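Local coordinates for glycosyl hydrolase family 2, TIM barrel domain protein (Faecalibacterium prausnitzii A2-165, PDB 6ED2) that is a gut bacterial beta-glucuronidase of glycoside hydrolase family 2, expected to cleave glucuronic acid from glucuronide conjugates, at residues Ile374-Pro379 / Pro431-Trp436; Ala419-Ile424 / Arg461-Gln466; Arg468-Thr473 / Phe488-Ser493; Ala349-Thr354 / Gly576-Asn581. All coordinates share one frame; numbering follows the deposited sequence.

Interaction 1 (Ile374-Pro379 / Pro431-Trp436); sequences IIDEVP and PSVIAW
Ile374, Ile375 and Asp376 pair in turn with Val433, Ala435 and Trp436 as neighbouring parallel strands of the TIM barrel, linked by a beta-alpha-beta crossover that includes helix 409-427. The register slips by one after the first pair: a beta bulge, with Ile434 as the extra residue. Three backbone hydrogen bonds hold the strands. Ile374 N donates to Ser432 O over 2.8 Å, Ile434 N makes an almost straight bond of 3.0 Å to Ile374 O, and Asp376 N reaches Ala435 O at 2.9 Å.

The apolar contacts divide between the two faces of the sheet. Inside the barrel, Ile375 CG1 lies 4.2 Å from Ala435 CB, a methyl small enough to sit beside it. On the helix-covered face, beta-branched Ile374 and Val433 sit side by side. With CG1 anti to its carbonyl carbon (chi1 -65°), Ile374 carries CD1 to within 3.6 Å of Ser432 OG, a hydroxyl bonded to Asp368.

Polar ends on this face look outside the pair: Asp376 OD1 bonds Tyr364 OH and Trp436 NE1 bonds Asp464. The carboxylate and indole planes lie 27° apart, and Asp376 OD2 approaches the ring edge, 3.5 Å from Trp436 CZ3.

Interaction 2 (Ala419-Ile424 / Arg461-Gln466); sequences ALTDMI and RRLDPQ
Leu463 presses its branched end against Thr421 and Ile424, joining two successive outer helices of the TIM barrel, 409-427 and 449-463, where the second helix is ending.

The contact across the two segments is apolar. Leu463 CG stands anti to the carbonyl carbon (chi1 -71°) and delivers both methyls to the facing helix: CD1 comes 3.6 Å from Thr421 CA, while CD2 lies 3.9 Å from Thr421 CG2. The two side chains cross at about a right angle. Leucine suits this place, its two methyls touching both CA and CG2 of the threonine. Ile424 fills in nearer the backbone, its CG2 3.7 Å from Leu463 CB and its CD1 4.0 Å from Leu463 CD1. Leu420 borders the same methyl, with CG 4.2 Å from Leu463 CD1. Threonine can lie in this greasy strip since its OG1 is satisfied by Lys417 O in its own helix.

The polar interactions gather beyond the helix end. Asp464 is the first residue to leave helical geometry; its CA lies 4.2 Å from Ile424 CG2, and its OD1 also forms a salt bridge with Arg468. An Asx turn follows: Gln466 N donates to Asp464 OD1 over 2.8 Å, meeting it from well above the carboxylate plane.

Interaction 3 (Arg468-Thr473 / Phe488-Ser493); sequences RPRTYT and FADFVS
Asp490 is gripped side-on by Arg470 in a two-nitrogen salt bridge. Arg470 NE donates to Asp490 OD2 at 2.8 Å in a nearly straight bond, and Arg470 NH2 reaches Asp490 OD1 at the same 2.8 Å, both on the syn sides of the carboxylate. A bend in the arginine chain at chi3 (-63°) turns the guanidinium edge to its partner, the two planes standing 29° apart. Asp490 OD2 also accepts from Arg470 N on its anti side (2.7 Å), and Asp490 N donates back to Arg470 O, so backbone and side chain of each residue take part. Arg470 NH1 is held by Phe457 O. Replacing Asp490 with an alanine would probably leave the guanidinium without this counter-charge, held less firmly by the Phe457 carbonyl, and Arg470 N without its acceptor.

Next comes a short chain of hydroxyl bonds: Ser493 OG donates to Thr471 OG1 at 2.8 Å, and Thr471 OG1 donates to Phe491 O at 2.7 Å. A water donates to Tyr472 O (2.6 Å) and accepts from Ser493 N, bridging the two backbones.

Packing surrounds this. Thr471 CB lies over one face of the Phe491 ring, 3.6 Å from its centroid and 19° off the normal, a CH-pi contact. Pro469 CB comes instead to the ring edge, 3.7 Å from Phe491 CE2. Threonine suits its place, its hydroxyl making the polar links while its CB rests on the ring. Side-by-side strands of this kind, 470-474 and 492-495, are successive parallel staves of the TIM barrel.

Interaction 4 (Ala349-Thr354 / Gly576-Asn581); sequences ANCFRT and GELVWN
Leu578 reaches across to Cys351 and Arg353 inside the TIM barrel, where strands 351-353 and 574-580 flank strand 312-320 from its two edges. The axes of the short strand segments come no nearer than 7.8 Å and run 55° apart, so side chains make most of the contact.

Leu578 has the most surface buried. With CG anti to the carbonyl carbon, its fork spreads along the opposite strand: CD2 lies 3.9 Å from Cys351 SG, and CD1 lies 4.2 Å from Arg353 CB. Cysteine suits this spot, its compact thiol meeting both methyls of the leucine. Replacing Leu578 with an alanine would probably open a gap between Cys351 SG and the aliphatic base of Arg353.

Arg353 meets the leucine with its CB and stretches its other end to Trp580. Its chain is extended and then bends at chi3 (61°), bringing NH2 3.8 Å from Trp580 CZ3; the two side chains cross at about a right angle, guanidinium and indole planes 34° apart. The charge is matched by salt bridges from NH1 to Glu377 and from NH2 to Glu535.

The chemistry thus changes along the contact, from methyls and a thiol in the barrel core to a buried cation held by two carboxylates beside an aromatic ring, consistent with a polar pocket at the C-terminal ends of the strands, where TIM barrels carry their active sites.

In the fold
All four contacts belong to one TIM barrel. Interactions 1, 3 and 4 lie in its wall: Trp436 O accepts from Thr471 N (2.9 Å) to join 1 to 3, and Thr354 OG1 is bonded to Glu377 N (2.9 Å) to join 1 to 4. Interaction 2 belongs to the outer helices, its centre about 10 Å from that of interaction 1 and 22 Å from that of interaction 4. The chain closes interactions 1, 2 and 3 inside the loop of interaction 4. A magnesium ion is bound about 3 Å from the Trp580 side chain and one about 10 Å from that of Thr473, probably near the barrel mouth where family 2 active sites open; the Thr239-Glu241 magnesium site is elsewhere.

Interaction 1 (Ile374-Pro379 / Pro431-Trp436)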
loop_
_atom_site.group_PDB
_atom_site.type_symbol
_atom_site.label_atom_id
_atom_site.label_comp_id
_atom_site.label_asym_id
_atom_site.label_seq_id
_atom_site.Cartn_x
_atom_site.Cartn_y
_atom_site.Cartn_z
ATOM N N ILE A 374 3.226 34.603 1.401
ATOM C CA ILE A 374 1.869 34.122 1.159
ATOM C C ILE A 374 1.238 34.921 0.027
ATOM O O ILE A 374 1.241 36.159 0.058
ATOM C CB ILE A 374 1.000 34.248 2.421
ATOM C CG1 ILE A 374 1.533 33.335 3.536
ATOM C CG2 ILE A 374 -0.476 33.964 2.094
ATOM C CD1 ILE A 374 0.620 33.293 4.744
ATOM N N ILE A 375 0.658 34.212 -0.936
ATOM C CA ILE A 375 -0.305 34.774 -1.869
ATOM C C ILE A 375 -1.697 34.487 -1.322
ATOM O O ILE A 375 -2.118 33.331 -1.253
ATOM C CB ILE A 375 -0.133 34.203 -3.280
ATOM C CG1 ILE A 375 1.300 34.452 -3.773
ATOM C CG2 ILE A 375 -1.152 34.826 -4.217
ATOM C CD1 ILE A 375 1.592 33.855 -5.140
ATOM N N ASP A 376 -2.416 35.542 -0.948
ATOM C CA ASP A 376 -3.678 35.440 -0.225
ATOM C C ASP A 376 -4.823 35.411 -1.226
ATOM O O ASP A 376 -4.958 36.329 -2.052
ATOM C CB ASP A 376 -3.821 36.628 0.726
ATOM C CG ASP A 376 -4.658 36.315 1.975
ATOM O OD1 ASP A 376 -5.250 35.207 2.104
ATOM O OD2 ASP A 376 -4.731 37.224 2.833
ATOM N N GLU A 377 -5.663 34.385 -1.143
ATOM C CA GLU A 377 -6.658 34.121 -2.171
ATOM C C GLU A 377 -8.067 34.081 -1.589
ATOM O O GLU A 377 -8.328 33.386 -0.599
ATOM C CB GLU A 377 -6.352 32.806 -2.891
ATOM C CG GLU A 377 -7.338 32.492 -4.014
ATOM C CD GLU A 377 -6.851 31.366 -4.928
ATOM O OE1 GLU A 377 -5.834 31.563 -5.645
ATOM O OE2 GLU A 377 -7.495 30.289 -4.935
ATOM N N VAL A 378 -8.974 34.787 -2.247
ATOM C CA VAL A 378 -10.390 34.858 -1.893
ATOM C C VAL A 378 -11.112 33.646 -2.494
ATOM O O VAL A 378 -10.620 33.073 -3.474
ATOM C CB VAL A 378 -10.926 36.221 -2.368
ATOM C CG1 VAL A 378 -11.299 36.195 -3.839
ATOM C CG2 VAL A 378 -12.023 36.753 -1.482
ATOM N N PRO A 379 -12.248 33.159 -1.941
ATOM C CA PRO A 379 -12.809 31.894 -2.465
ATOM C C PRO A 379 -13.522 32.015 -3.812
ATOM O O PRO A 379 -14.556 31.374 -4.030
ATOM C CB PRO A 379 -13.786 31.457 -1.364
ATOM C CG PRO A 379 -13.488 32.337 -0.176
ATOM C CD PRO A 379 -12.987 33.614 -0.752
ATOM N N PRO A 431 3.356 40.643 7.635
ATOM C CA PRO A 431 4.521 40.750 6.747
ATOM C C PRO A 431 4.567 39.615 5.734
ATOM O O PRO A 431 5.029 39.821 4.605
ATOM C CB PRO A 431 5.711 40.707 7.714
ATOM C CG PRO A 431 5.180 40.017 8.920
ATOM C CD PRO A 431 3.748 40.444 9.040
ATOM N N SER A 432 4.053 38.433 6.093
ATOM C CA SER A 432 4.101 37.285 5.191
ATOM C C SER A 432 3.268 37.498 3.928
ATOM O O SER A 432 3.623 36.967 2.870
ATOM C CB SER A 432 3.636 36.009 5.916
ATOM O OG SER A 432 2.281 36.095 6.346
ATOM N N VAL A 433 2.182 38.268 4.004
ATOM C CA VAL A 433 1.245 38.425 2.887
ATOM C C VAL A 433 1.808 39.445 1.893
ATOM O O VAL A 433 1.928 40.634 2.207
ATOM C CB VAL A 433 -0.139 38.841 3.388
ATOM C CG1 VAL A 433 -1.070 39.225 2.220
ATOM C CG2 VAL A 433 -0.748 37.711 4.214
ATOM N N ILE A 434 2.147 38.987 0.686
ATOM C CA ILE A 434 2.795 39.843 -0.307
ATOM C C ILE A 434 2.001 39.986 -1.604
ATOM O O ILE A 434 2.425 40.734 -2.488
ATOM C CB ILE A 434 4.234 39.370 -0.618
ATOM C CG1 ILE A 434 4.306 37.860 -0.866
ATOM C CG2 ILE A 434 5.179 39.731 0.515
ATOM C CD1 ILE A 434 3.993 37.441 -2.286
ATOM N N ALA A 435 0.867 39.308 -1.754
ATOM C CA ALA A 435 0.120 39.401 -3.005
ATOM C C ALA A 435 -1.295 38.901 -2.781
ATOM O O ALA A 435 -1.560 38.139 -1.844
ATOM C CB ALA A 435 0.785 38.604 -4.135
ATOM N N TRP A 436 -2.195 39.333 -3.666
ATOM C CA TRP A 436 -3.614 38.991 -3.624
ATOM C C TRP A 436 -3.977 38.213 -4.876
ATOM O O TRP A 436 -3.678 38.654 -5.987
ATOM C CB TRP A 436 -4.503 40.245 -3.553
ATOM C CG TRP A 436 -4.058 41.255 -2.535
ATOM C CD1 TRP A 436 -3.499 42.481 -2.773
ATOM C CD2 TRP A 436 -4.114 41.108 -1.111
ATOM N NE1 TRP A 436 -3.232 43.120 -1.583
ATOM C CE2 TRP A 436 -3.601 42.296 -0.548
ATOM C CE3 TRP A 436 -4.572 40.097 -0.257
ATOM C CZ2 TRP A 436 -3.512 42.490 0.835
ATOM C CZ3 TRP A 436 -4.493 40.302 1.123
ATOM C CH2 TRP A 436 -3.960 41.480 1.647
#

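Interaction 2 (Ala419-Ile424 / Arg461-Gln466)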
loop_
_atom_site.group_PDB
_atom_site.type_symbol
_atom_site.label_atom_id
_atom_site.label_comp_id
_atom_site.label_asym_id
_atom_site.label_seq_id
_atom_site.Cartn_x
_atom_site.Cartn_y
_atom_site.Cartn_z
ATOM N N ALA A 419 -16.106 39.574 0.218
ATOM C CA ALA A 419 -15.035 38.654 0.577
ATOM C C ALA A 419 -13.669 39.295 0.384
ATOM O O ALA A 419 -12.792 39.190 1.255
ATOM C CB ALA A 419 -15.159 37.373 -0.252
ATOM N N LEU A 420 -13.471 39.974 -0.751
ATOM C CA LEU A 420 -12.195 40.632 -1.013
ATOM C C LEU A 420 -11.914 41.710 0.021
ATOM O O LEU A 420 -10.779 41.865 0.489
ATOM C CB LEU A 420 -12.209 41.241 -2.424
ATOM C CG LEU A 420 -10.965 42.009 -2.860
ATOM C CD1 LEU A 420 -9.696 41.157 -2.671
ATOM C CD2 LEU A 420 -11.086 42.524 -4.324
ATOM N N THR A 421 -12.939 42.491 0.364
ATOM C CA THR A 421 -12.762 43.558 1.336
ATOM C C THR A 421 -12.365 42.986 2.686
ATOM O O THR A 421 -11.421 43.460 3.328
ATOM C CB THR A 421 -14.062 44.372 1.439
ATOM O OG1 THR A 421 -14.358 44.961 0.161
ATOM C CG2 THR A 421 -13.944 45.466 2.492
ATOM N N ASP A 422 -13.083 41.950 3.128
ATOM C CA ASP A 422 -12.802 41.332 4.417
ATOM C C ASP A 422 -11.432 40.666 4.414
ATOM O O ASP A 422 -10.672 40.794 5.382
ATOM C CB ASP A 422 -13.921 40.342 4.753
ATOM C CG ASP A 422 -15.192 41.056 5.205
ATOM O OD1 ASP A 422 -15.078 42.245 5.526
ATOM O OD2 ASP A 422 -16.293 40.462 5.224
ATOM N N MET A 423 -11.069 39.996 3.320
ATOM C CA MET A 423 -9.763 39.352 3.292
ATOM C C MET A 423 -8.644 40.379 3.410
ATOM O O MET A 423 -7.692 40.197 4.187
ATOM C CB MET A 423 -9.584 38.521 2.021
ATOM C CG MET A 423 -8.141 38.016 1.912
ATOM S SD MET A 423 -7.768 37.036 0.446
ATOM C CE MET A 423 -7.809 38.327 -0.818
ATOM N N ILE A 424 -8.731 41.474 2.649
ATOM C CA ILE A 424 -7.643 42.446 2.690
ATOM C C ILE A 424 -7.622 43.179 4.029
ATOM O O ILE A 424 -6.552 43.424 4.597
ATOM C CB ILE A 424 -7.740 43.411 1.495
ATOM C CG1 ILE A 424 -7.404 42.645 0.206
ATOM C CG2 ILE A 424 -6.809 44.623 1.702
ATOM C CD1 ILE A 424 -7.279 43.536 -1.014
ATOM N N ARG A 461 -6.731 47.231 -5.406
ATOM C CA ARG A 461 -5.769 48.322 -5.327
ATOM C C ARG A 461 -6.154 49.312 -4.231
ATOM O O ARG A 461 -5.318 49.687 -3.398
ATOM C CB ARG A 461 -5.666 49.015 -6.685
ATOM C CG ARG A 461 -4.883 50.310 -6.689
ATOM C CD ARG A 461 -4.645 50.762 -8.118
ATOM N NE ARG A 461 -3.517 50.066 -8.736
ATOM C CZ ARG A 461 -3.341 49.931 -10.051
ATOM N NH1 ARG A 461 -4.231 50.430 -10.904
ATOM N NH2 ARG A 461 -2.265 49.300 -10.518
ATOM N N ARG A 462 -7.425 49.731 -4.204
ATOM C CA ARG A 462 -7.871 50.735 -3.234
ATOM C C ARG A 462 -7.735 50.244 -1.796
ATOM O O ARG A 462 -7.373 51.020 -0.904
ATOM C CB ARG A 462 -9.333 51.112 -3.473
ATOM C CG ARG A 462 -9.648 51.865 -4.733
ATOM C CD ARG A 462 -11.166 51.894 -4.871
ATOM N NE ARG A 462 -11.630 52.601 -6.057
ATOM C CZ ARG A 462 -12.893 52.984 -6.221
ATOM N NH1 ARG A 462 -13.789 52.714 -5.268
ATOM N NH2 ARG A 462 -13.267 53.631 -7.325
ATOM N N LEU A 463 -8.068 48.970 -1.545
ATOM C CA LEU A 463 -8.127 48.473 -0.170
ATOM C C LEU A 463 -6.750 48.323 0.459
ATOM O O LEU A 463 -6.626 48.389 1.686
ATOM C CB LEU A 463 -8.819 47.120 -0.119
ATOM C CG LEU A 463 -10.313 47.072 -0.361
ATOM C CD1 LEU A 463 -10.648 45.622 -0.652
ATOM C CD2 LEU A 463 -11.051 47.599 0.861
ATOM N N ASP A 464 -5.712 48.101 -0.344
ATOM C CA ASP A 464 -4.437 47.721 0.232
ATOM C C ASP A 464 -3.547 48.941 0.393
ATOM O O ASP A 464 -3.043 49.464 -0.614
ATOM C CB ASP A 464 -3.744 46.664 -0.623
ATOM C CG ASP A 464 -2.451 46.176 0.002
ATOM O OD1 ASP A 464 -2.113 46.646 1.108
ATOM O OD2 ASP A 464 -1.752 45.347 -0.615
ATOM N N PRO A 465 -3.273 49.390 1.620
ATOM C CA PRO A 465 -2.340 50.513 1.794
ATOM C C PRO A 465 -0.966 50.224 1.238
ATOM O O PRO A 465 -0.227 51.159 0.917
ATOM C CB PRO A 465 -2.286 50.702 3.320
ATOM C CG PRO A 465 -3.414 49.921 3.868
ATOM C CD PRO A 465 -3.652 48.796 2.909
ATOM N N GLN A 466 -0.578 48.962 1.136
ATOM C CA GLN A 466 0.760 48.638 0.658
ATOM C C GLN A 466 0.808 48.397 -0.840
ATOM O O GLN A 466 1.904 48.224 -1.382
ATOM C CB GLN A 466 1.305 47.402 1.390
ATOM C CG GLN A 466 1.473 47.616 2.885
ATOM C CD GLN A 466 1.926 46.355 3.611
ATOM O OE1 GLN A 466 2.617 45.501 3.047
ATOM N NE2 GLN A 466 1.543 46.240 4.868
#

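Interaction 3 (Arg468-Thr473 / Phe488-Ser493)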
loop_
_atom_site.group_PDB
_atom_site.type_symbol
_atom_site.label_atom_id
_atom_site.label_comp_id
_atom_site.label_asym_id
_atom_site.label_seq_id
_atom_site.Cartn_x
_atom_site.Cartn_y
_atom_site.Cartn_z
ATOM N N ARG A 468 0.104 45.913 -2.822
ATOM C CA ARG A 468 0.757 44.667 -3.178
ATOM C C ARG A 468 0.200 44.142 -4.499
ATOM O O ARG A 468 -0.973 44.369 -4.820
ATOM C CB ARG A 468 0.553 43.622 -2.080
ATOM C CG ARG A 468 1.610 43.669 -1.002
ATOM C CD ARG A 468 1.112 43.015 0.273
ATOM N NE ARG A 468 0.099 43.831 0.932
ATOM C CZ ARG A 468 -0.156 43.790 2.239
ATOM N NH1 ARG A 468 0.501 42.936 3.037
ATOM N NH2 ARG A 468 -1.076 44.602 2.748
ATOM N N PRO A 469 1.007 43.402 -5.256
ATOM C CA PRO A 469 0.587 42.966 -6.602
ATOM C C PRO A 469 -0.644 42.070 -6.579
ATOM O O PRO A 469 -0.882 41.328 -5.619
ATOM C CB PRO A 469 1.813 42.209 -7.128
ATOM C CG PRO A 469 2.635 41.886 -5.905
ATOM C CD PRO A 469 2.389 43.008 -4.942
ATOM N N ARG A 470 -1.441 42.159 -7.653
ATOM C CA ARG A 470 -2.684 41.403 -7.792
ATOM C C ARG A 470 -2.576 40.407 -8.939
ATOM O O ARG A 470 -1.956 40.696 -9.969
ATOM C CB ARG A 470 -3.885 42.319 -8.041
ATOM C CG ARG A 470 -4.032 43.472 -7.051
ATOM C CD ARG A 470 -4.710 44.667 -7.732
ATOM N NE ARG A 470 -3.865 45.160 -8.820
ATOM C CZ ARG A 470 -4.242 46.049 -9.732
ATOM N NH1 ARG A 470 -5.465 46.552 -9.699
ATOM N NH2 ARG A 470 -3.389 46.435 -10.673
ATOM N N THR A 471 -3.187 39.234 -8.757
ATOM C CA THR A 471 -3.139 38.164 -9.742
ATOM C C THR A 471 -4.449 37.392 -9.674
ATOM O O THR A 471 -5.328 37.686 -8.862
ATOM C CB THR A 471 -1.928 37.229 -9.516
ATOM O OG1 THR A 471 -1.704 36.427 -10.691
ATOM C CG2 THR A 471 -2.164 36.290 -8.320
ATOM N N TYR A 472 -4.575 36.409 -10.559
ATOM C CA TYR A 472 -5.629 35.404 -10.512
ATOM C C TYR A 472 -5.095 34.234 -11.312
ATOM O O TYR A 472 -4.220 34.413 -12.153
ATOM C CB TYR A 472 -6.946 35.911 -11.088
ATOM C CG TYR A 472 -7.009 35.896 -12.607
ATOM C CD1 TYR A 472 -7.641 34.851 -13.295
ATOM C CD2 TYR A 472 -6.454 36.939 -13.358
ATOM C CE1 TYR A 472 -7.710 34.841 -14.686
ATOM C CE2 TYR A 472 -6.516 36.940 -14.750
ATOM C CZ TYR A 472 -7.152 35.900 -15.408
ATOM O OH TYR A 472 -7.212 35.917 -16.784
ATOM N N THR A 473 -5.594 33.032 -11.047
ATOM C CA THR A 473 -4.980 31.888 -11.703
ATOM C C THR A 473 -5.738 31.541 -12.975
ATOM O O THR A 473 -6.973 31.541 -13.005
ATOM C CB THR A 473 -4.900 30.676 -10.770
ATOM O OG1 THR A 473 -6.222 30.215 -10.477
ATOM C CG2 THR A 473 -4.180 31.055 -9.478
ATOM N N PHE A 488 -5.520 42.373 -16.726
ATOM C CA PHE A 488 -5.718 43.040 -15.436
ATOM C C PHE A 488 -4.679 42.653 -14.392
ATOM O O PHE A 488 -4.507 43.384 -13.414
ATOM C CB PHE A 488 -7.099 42.727 -14.880
ATOM C CG PHE A 488 -8.207 43.277 -15.698
ATOM C CD1 PHE A 488 -8.608 44.595 -15.539
ATOM C CD2 PHE A 488 -8.837 42.488 -16.649
ATOM C CE1 PHE A 488 -9.636 45.112 -16.297
ATOM C CE2 PHE A 488 -9.866 42.995 -17.411
ATOM C CZ PHE A 488 -10.266 44.314 -17.237
ATOM N N ALA A 489 -3.966 41.544 -14.589
ATOM C CA ALA A 489 -3.078 40.999 -13.565
ATOM C C ALA A 489 -1.737 41.725 -13.539
ATOM O O ALA A 489 -1.166 42.031 -14.589
ATOM C CB ALA A 489 -2.860 39.505 -13.815
ATOM N N ASP A 490 -1.232 42.001 -12.326
ATOM C CA ASP A 490 0.110 42.570 -12.180
ATOM C C ASP A 490 1.192 41.524 -12.422
ATOM O O ASP A 490 2.338 41.864 -12.752
ATOM C CB ASP A 490 0.299 43.178 -10.787
ATOM C CG ASP A 490 -0.744 44.238 -10.453
ATOM O OD1 ASP A 490 -1.038 45.107 -11.311
ATOM O OD2 ASP A 490 -1.262 44.217 -9.318
ATOM N N PHE A 491 0.868 40.259 -12.206
ATOM C CA PHE A 491 1.723 39.164 -12.620
ATOM C C PHE A 491 0.773 38.038 -12.960
ATOM O O PHE A 491 -0.330 37.968 -12.411
ATOM C CB PHE A 491 2.767 38.780 -11.549
ATOM C CG PHE A 491 2.178 38.255 -10.247
ATOM C CD1 PHE A 491 1.986 36.892 -10.055
ATOM C CD2 PHE A 491 1.842 39.120 -9.218
ATOM C CE1 PHE A 491 1.460 36.402 -8.861
ATOM C CE2 PHE A 491 1.303 38.639 -8.016
ATOM C CZ PHE A 491 1.121 37.276 -7.841
ATOM N N VAL A 492 1.156 37.226 -13.922
ATOM C CA VAL A 492 0.276 36.172 -14.407
ATOM C C VAL A 492 0.574 34.895 -13.631
ATOM O O VAL A 492 1.742 34.582 -13.359
ATOM C CB VAL A 492 0.439 35.990 -15.930
ATOM C CG1 VAL A 492 -0.331 34.782 -16.424
ATOM C CG2 VAL A 492 -0.066 37.260 -16.652
ATOM N N SER A 493 -0.490 34.181 -13.239
ATOM C CA SER A 493 -0.407 32.897 -12.542
ATOM C C SER A 493 -1.085 31.840 -13.396
ATOM O O SER A 493 -2.285 31.945 -13.678
ATOM C CB SER A 493 -1.087 32.957 -11.167
ATOM O OG SER A 493 -0.502 33.940 -10.331
HETATM O O HOH W 1 -3.055 35.823 -14.003
#

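Interaction 4 (Ala349-Thr354 / Gly576-Asn581)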
loop_
_atom_site.group_PDB
_atom_site.type_symbol
_atom_site.label_atom_id
_atom_site.label_comp_id
_atom_site.label_asym_id
_atom_site.label_seq_id
_atom_site.Cartn_x
_atom_site.Cartn_y
_atom_site.Cartn_z
ATOM N N ALA A 349 10.805 25.377 0.507
ATOM C CA ALA A 349 9.795 26.307 0.035
ATOM C C ALA A 349 9.991 27.676 0.685
ATOM O O ALA A 349 10.462 27.787 1.819
ATOM C CB ALA A 349 8.397 25.752 0.336
ATOM N N ASN A 350 9.642 28.736 -0.043
ATOM C CA ASN A 350 9.580 30.058 0.578
ATOM C C ASN A 350 8.212 30.709 0.414
ATOM O O ASN A 350 8.034 31.863 0.812
ATOM C CB ASN A 350 10.685 30.977 0.036
ATOM C CG ASN A 350 10.566 31.235 -1.476
ATOM O OD1 ASN A 350 9.484 31.121 -2.064
ATOM N ND2 ASN A 350 11.688 31.582 -2.106
ATOM N N CYS A 351 7.226 29.990 -0.116
ATOM C CA CYS A 351 6.005 30.659 -0.539
ATOM C C CYS A 351 4.869 29.656 -0.643
ATOM O O CYS A 351 5.078 28.514 -1.052
ATOM C CB CYS A 351 6.215 31.359 -1.897
ATOM S SG CYS A 351 4.740 32.228 -2.512
ATOM N N PHE A 352 3.656 30.095 -0.303
ATOM C CA PHE A 352 2.483 29.304 -0.675
ATOM C C PHE A 352 1.291 30.210 -0.935
ATOM O O PHE A 352 1.235 31.350 -0.475
ATOM C CB PHE A 352 2.103 28.243 0.385
ATOM C CG PHE A 352 1.787 28.804 1.757
ATOM C CD1 PHE A 352 0.500 29.191 2.090
ATOM C CD2 PHE A 352 2.775 28.898 2.727
ATOM C CE1 PHE A 352 0.207 29.679 3.370
ATOM C CE2 PHE A 352 2.486 29.385 4.004
ATOM C CZ PHE A 352 1.201 29.785 4.316
ATOM N N ARG A 353 0.322 29.664 -1.660
ATOM C CA ARG A 353 -0.924 30.339 -1.980
ATOM C C ARG A 353 -2.032 29.728 -1.137
ATOM O O ARG A 353 -2.064 28.507 -0.942
ATOM C CB ARG A 353 -1.237 30.197 -3.483
ATOM C CG ARG A 353 -2.637 30.664 -3.917
ATOM C CD ARG A 353 -2.836 30.620 -5.447
ATOM N NE ARG A 353 -2.699 29.263 -5.986
ATOM C CZ ARG A 353 -3.696 28.564 -6.511
ATOM N NH1 ARG A 353 -4.908 29.090 -6.583
ATOM N NH2 ARG A 353 -3.479 27.339 -6.977
ATOM N N THR A 354 -2.940 30.567 -0.625
ATOM C CA THR A 354 -4.040 30.050 0.196
ATOM C C THR A 354 -5.194 29.598 -0.695
ATOM O O THR A 354 -6.316 30.104 -0.646
ATOM C CB THR A 354 -4.502 31.079 1.232
ATOM O OG1 THR A 354 -5.328 32.077 0.610
ATOM C CG2 THR A 354 -3.311 31.728 1.937
ATOM N N GLY A 576 8.354 32.129 -10.548
ATOM C CA GLY A 576 7.882 31.384 -9.406
ATOM C C GLY A 576 7.246 30.073 -9.802
ATOM O O GLY A 576 6.632 29.978 -10.872
ATOM N N GLU A 577 7.393 29.055 -8.949
ATOM C CA GLU A 577 6.761 27.753 -9.153
ATOM C C GLU A 577 6.095 27.344 -7.850
ATOM O O GLU A 577 6.768 27.141 -6.834
ATOM C CB GLU A 577 7.776 26.697 -9.607
ATOM C CG GLU A 577 9.039 26.643 -8.751
ATOM C CD GLU A 577 10.167 25.877 -9.423
ATOM O OE1 GLU A 577 10.741 26.386 -10.423
ATOM O OE2 GLU A 577 10.476 24.760 -8.952
ATOM N N LEU A 578 4.780 27.246 -7.866
ATOM C CA LEU A 578 4.032 26.744 -6.727
ATOM C C LEU A 578 3.315 25.515 -7.249
ATOM O O LEU A 578 2.458 25.622 -8.137
ATOM C CB LEU A 578 3.060 27.783 -6.165
ATOM C CG LEU A 578 3.645 29.148 -5.806
ATOM C CD1 LEU A 578 2.558 30.019 -5.202
ATOM C CD2 LEU A 578 4.826 29.069 -4.867
ATOM N N VAL A 579 3.704 24.348 -6.737
ATOM C CA VAL A 579 3.234 23.087 -7.293
ATOM C C VAL A 579 1.926 22.721 -6.612
ATOM O O VAL A 579 1.665 23.118 -5.472
ATOM C CB VAL A 579 4.314 21.987 -7.142
ATOM C CG1 VAL A 579 4.498 21.584 -5.674
ATOM C CG2 VAL A 579 3.999 20.769 -8.014
ATOM N N TRP A 580 1.073 21.993 -7.330
ATOM C CA TRP A 580 -0.148 21.430 -6.762
ATOM C C TRP A 580 0.106 19.971 -6.394
ATOM O O TRP A 580 0.433 19.169 -7.268
ATOM C CB TRP A 580 -1.277 21.516 -7.774
ATOM C CG TRP A 580 -2.647 21.367 -7.209
ATOM C CD1 TRP A 580 -3.522 20.347 -7.439
ATOM C CD2 TRP A 580 -3.320 22.296 -6.361
ATOM N NE1 TRP A 580 -4.701 20.584 -6.782
ATOM C CE2 TRP A 580 -4.600 21.773 -6.105
ATOM C CE3 TRP A 580 -2.958 23.518 -5.782
ATOM C CZ2 TRP A 580 -5.527 22.429 -5.294
ATOM C CZ3 TRP A 580 -3.869 24.161 -4.974
ATOM C CH2 TRP A 580 -5.145 23.617 -4.739
ATOM N N ASN A 581 -0.047 19.608 -5.126
ATOM C CA ASN A 581 -0.454 20.420 -3.985
ATOM C C ASN A 581 0.512 20.013 -2.854
ATOM O O ASN A 581 1.176 18.975 -2.969
ATOM C CB ASN A 581 -1.913 20.104 -3.633
ATOM C CG ASN A 581 -2.453 20.876 -2.413
ATOM O OD1 ASN A 581 -2.147 20.558 -1.258
ATOM N ND2 ASN A 581 -3.348 21.829 -2.677
#